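Local coordinates for dihydropteridine reductase (PDB 3ORF), which catalyses the NADH- or NADPH-dependent reduction of dihydropteridine to tetrahydropteridine, probably keeping tetrahydrobiopterin available to the aromatic amino acid hydroxylases, at residues A[87-92]-A[133-138]. Residues are numbered along the deposited sequence; the frame is centred on the assembly and turned at random.
Sequences KVDTFV and LLNQGG
The side-chain amide of Asn135 meets the carboxylate of Asp89 with the two planes turned 50° apart. Its ND2 comes down on OD2 of Asp89 from above the carboxylate plane, a long hydrogen bond of 3.3 Å, while the other carboxylate oxygen, OD1, takes the backbone N-H of Asn24 on the neighbouring strand. At the other end of the same amide, OD1 of Asn135 presses against CB of Lys87 at 3.0 Å. Among the aromatic groups, the Phe91 ring meets that of Phe140, planes about 20° apart. The torsion chi1 of -86° sets CG of Asn135 beside its own backbone N, and from there the amide spans from Lys87 to Asp89 while its CB packs near Val88 O. Cut back to alanine, this position would probably leave OD2 of Asp89 without its amide partner and open a gap against the Lys87 methylenes. Next to the amide, Val88 and Leu134 form a parallel bridge: Val88 N gives a hydrogen bond to Leu133 O at 2.7 Å, and Asn135 N gives one to Val88 O at 2.9 Å. The bridge sits at the end of a beta-alpha-beta crossover in the Rossmann-type fold of the short-chain dehydrogenases, in which helix 108-133 links strand 88-93 to its parallel neighbour 138-143. The chain pairs with Val88 as it leaves the helix, then swings through a type II turn from Asn135 to Gly138 to enter that strand. On the face with Val88, the Leu134 side chain crosses that of Val88 at about a right angle, CD1 lying 3.9 Å from Val88 CG2 and 4.1 Å from CB of Phe91. Gly138 CA lies against Asp89 O at 3.3 Å. Lys87 lays its CD 3.6 Å from Leu133 O and delivers NZ to the carbonyl of Lys132 near the helix end.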
ATOM      1  N   LYS A  87     -19.220  -9.098 -20.499  1.00 52.10           N
ATOM      2  CA  LYS A  87     -17.938  -9.485 -19.918  1.00 49.24           C
ATOM      3  C   LYS A  87     -16.892  -8.710 -20.676  1.00 46.40           C
ATOM      4  O   LYS A  87     -17.176  -8.225 -21.771  1.00 47.58           O
ATOM      5  CB  LYS A  87     -17.703 -10.990 -20.091  1.00 49.58           C
ATOM      6  CG  LYS A  87     -18.660 -11.860 -19.299  1.00 53.53           C
ATOM      7  CD  LYS A  87     -18.596 -11.544 -17.795  1.00 55.45           C
ATOM      8  CE  LYS A  87     -19.233 -12.647 -16.936  1.00 59.74           C
ATOM      9  NZ  LYS A  87     -19.636 -12.084 -15.620  1.00 59.13           N
ATOM     10  N   VAL A  88     -15.694  -8.559 -20.141  1.00 41.78           N
ATOM     11  CA  VAL A  88     -14.808  -7.626 -20.809  1.00 38.60           C
ATOM     12  C   VAL A  88     -13.522  -8.261 -21.206  1.00 36.43           C
ATOM     13  O   VAL A  88     -13.024  -9.131 -20.499  1.00 35.52           O
ATOM     14  CB  VAL A  88     -14.626  -6.243 -20.050  1.00 38.91           C
ATOM     15  CG1 VAL A  88     -15.984  -5.660 -19.550  1.00 38.91           C
ATOM     16  CG2 VAL A  88     -13.673  -6.299 -18.944  1.00 34.64           C
ATOM     17  N   ASP A  89     -13.013  -7.867 -22.358  1.00 34.71           N
ATOM     18  CA  ASP A  89     -11.785  -8.452 -22.877  1.00 35.72           C
ATOM     19  C   ASP A  89     -10.501  -7.731 -22.397  1.00 34.23           C
ATOM     20  O   ASP A  89      -9.398  -8.323 -22.430  1.00 33.22           O
ATOM     21  CB  ASP A  89     -11.825  -8.383 -24.403  1.00 36.92           C
ATOM     22  CG  ASP A  89     -13.004  -9.217 -25.015  1.00 41.18           C
ATOM     23  OD1 ASP A  89     -14.070  -8.623 -25.436  1.00 48.70           O
ATOM     24  OD2 ASP A  89     -12.898 -10.445 -24.995  1.00 42.06           O
ATOM     25  N   THR A  90     -10.649  -6.436 -22.095  1.00 31.72           N
ATOM     26  CA  THR A  90      -9.620  -5.616 -21.569  1.00 31.71           C
ATOM     27  C   THR A  90     -10.191  -4.739 -20.441  1.00 32.21           C
ATOM     28  O   THR A  90     -11.247  -4.091 -20.603  1.00 32.91           O
ATOM     29  CB  THR A  90      -9.067  -4.694 -22.622  1.00 31.54           C
ATOM     30  OG1 THR A  90      -8.339  -5.460 -23.587  1.00 30.87           O
ATOM     31  CG2 THR A  90      -8.153  -3.660 -21.966  1.00 29.20           C
ATOM     32  N   PHE A  91      -9.501  -4.748 -19.296  1.00 30.21           N
ATOM     33  CA  PHE A  91      -9.848  -3.870 -18.183  1.00 28.16           C
ATOM     34  C   PHE A  91      -8.678  -2.938 -17.929  1.00 26.44           C
ATOM     35  O   PHE A  91      -7.514  -3.386 -17.952  1.00 27.02           O
ATOM     36  CB  PHE A  91     -10.153  -4.668 -16.912  1.00 27.42           C
ATOM     37  CG  PHE A  91     -10.232  -3.795 -15.694  1.00 30.14           C
ATOM     38  CD1 PHE A  91     -11.426  -3.148 -15.362  1.00 27.19           C
ATOM     39  CD2 PHE A  91      -9.073  -3.510 -14.933  1.00 29.45           C
ATOM     40  CE1 PHE A  91     -11.482  -2.243 -14.287  1.00 27.08           C
ATOM     41  CE2 PHE A  91      -9.134  -2.646 -13.827  1.00 28.79           C
ATOM     42  CZ  PHE A  91     -10.381  -2.009 -13.510  1.00 27.81           C
ATOM     43  N   VAL A  92      -8.925  -1.652 -17.732  1.00 26.45           N
ATOM     44  CA  VAL A  92      -7.806  -0.699 -17.452  1.00 24.35           C
ATOM     45  C   VAL A  92      -8.166   0.152 -16.273  1.00 24.61           C
ATOM     46  O   VAL A  92      -9.250   0.731 -16.238  1.00 24.82           O
ATOM     47  CB  VAL A  92      -7.565   0.251 -18.620  1.00 25.65           C
ATOM     48  CG1 VAL A  92      -6.426   1.295 -18.251  1.00 22.08           C
ATOM     49  CG2 VAL A  92      -7.175  -0.535 -19.869  1.00 22.80           C
ATOM     50  N   LEU A 133     -15.625  -9.799 -13.928  1.00 35.25           N
ATOM     51  CA  LEU A 133     -16.100  -9.451 -15.273  1.00 35.64           C
ATOM     52  C   LEU A 133     -15.127  -9.781 -16.415  1.00 36.71           C
ATOM     53  O   LEU A 133     -15.502  -9.653 -17.626  1.00 38.15           O
ATOM     54  CB  LEU A 133     -16.413  -7.959 -15.356  1.00 34.20           C
ATOM     55  CG  LEU A 133     -17.478  -7.349 -14.427  1.00 36.60           C
ATOM     56  CD1 LEU A 133     -17.690  -5.827 -14.652  1.00 34.76           C
ATOM     57  CD2 LEU A 133     -18.837  -8.098 -14.509  1.00 35.06           C
ATOM     58  N   LEU A 134     -13.889 -10.170 -16.086  1.00 34.09           N
ATOM     59  CA  LEU A 134     -12.921 -10.356 -17.146  1.00 33.38           C
ATOM     60  C   LEU A 134     -13.191 -11.688 -17.850  1.00 34.31           C
ATOM     61  O   LEU A 134     -13.562 -12.666 -17.210  1.00 34.23           O
ATOM     62  CB  LEU A 134     -11.505 -10.301 -16.584  1.00 31.98           C
ATOM     63  CG  LEU A 134     -10.413  -9.982 -17.599  1.00 33.34           C
ATOM     64  CD1 LEU A 134     -10.625  -8.556 -18.146  1.00 29.39           C
ATOM     65  CD2 LEU A 134      -8.977 -10.215 -17.009  1.00 29.80           C
ATOM     66  N   ASN A 135     -13.092 -11.698 -19.177  1.00 34.55           N
ATOM     67  CA  ASN A 135     -13.184 -12.941 -19.949  1.00 33.16           C
ATOM     68  C   ASN A 135     -11.857 -13.679 -19.831  1.00 31.77           C
ATOM     69  O   ASN A 135     -10.753 -13.060 -19.623  1.00 27.73           O
ATOM     70  CB  ASN A 135     -13.355 -12.620 -21.404  1.00 34.35           C
ATOM     71  CG  ASN A 135     -14.817 -12.381 -21.807  1.00 39.57           C
ATOM     72  OD1 ASN A 135     -15.736 -12.982 -21.265  1.00 45.82           O
ATOM     73  ND2 ASN A 135     -15.015 -11.446 -22.731  1.00 39.53           N
ATOM     74  N   GLN A 136     -11.934 -14.992 -19.967  1.00 30.39           N
ATOM     75  CA  GLN A 136     -10.744 -15.815 -20.012  1.00 31.93           C
ATOM     76  C   GLN A 136      -9.875 -15.199 -21.118  1.00 31.65           C
ATOM     77  O   GLN A 136     -10.431 -14.697 -22.102  1.00 31.47           O
ATOM     78  CB  GLN A 136     -11.082 -17.301 -20.318  1.00 33.62           C
ATOM     79  CG  GLN A 136     -12.083 -17.873 -19.249  1.00 39.66           C
ATOM     80  CD  GLN A 136     -12.296 -19.388 -19.326  1.00 45.96           C
ATOM     81  OE1 GLN A 136     -12.661 -19.936 -20.367  1.00 49.44           O
ATOM     82  NE2 GLN A 136     -12.070 -20.056 -18.221  1.00 44.95           N
ATOM     83  N   GLY A 137      -8.550 -15.266 -20.962  1.00 30.16           N
ATOM     84  CA  GLY A 137      -7.637 -14.719 -21.964  1.00 31.81           C
ATOM     85  C   GLY A 137      -7.571 -13.196 -21.936  1.00 31.04           C
ATOM     86  O   GLY A 137      -6.824 -12.606 -22.707  1.00 32.69           O
ATOM     87  N   GLY A 138      -8.296 -12.563 -21.009  1.00 30.62           N
ATOM     88  CA  GLY A 138      -8.415 -11.078 -20.954  1.00 28.22           C
ATOM     89  C   GLY A 138      -7.146 -10.324 -20.569  1.00 27.75           C
ATOM     90  O   GLY A 138      -6.156 -10.916 -20.083  1.00 28.34           O
TER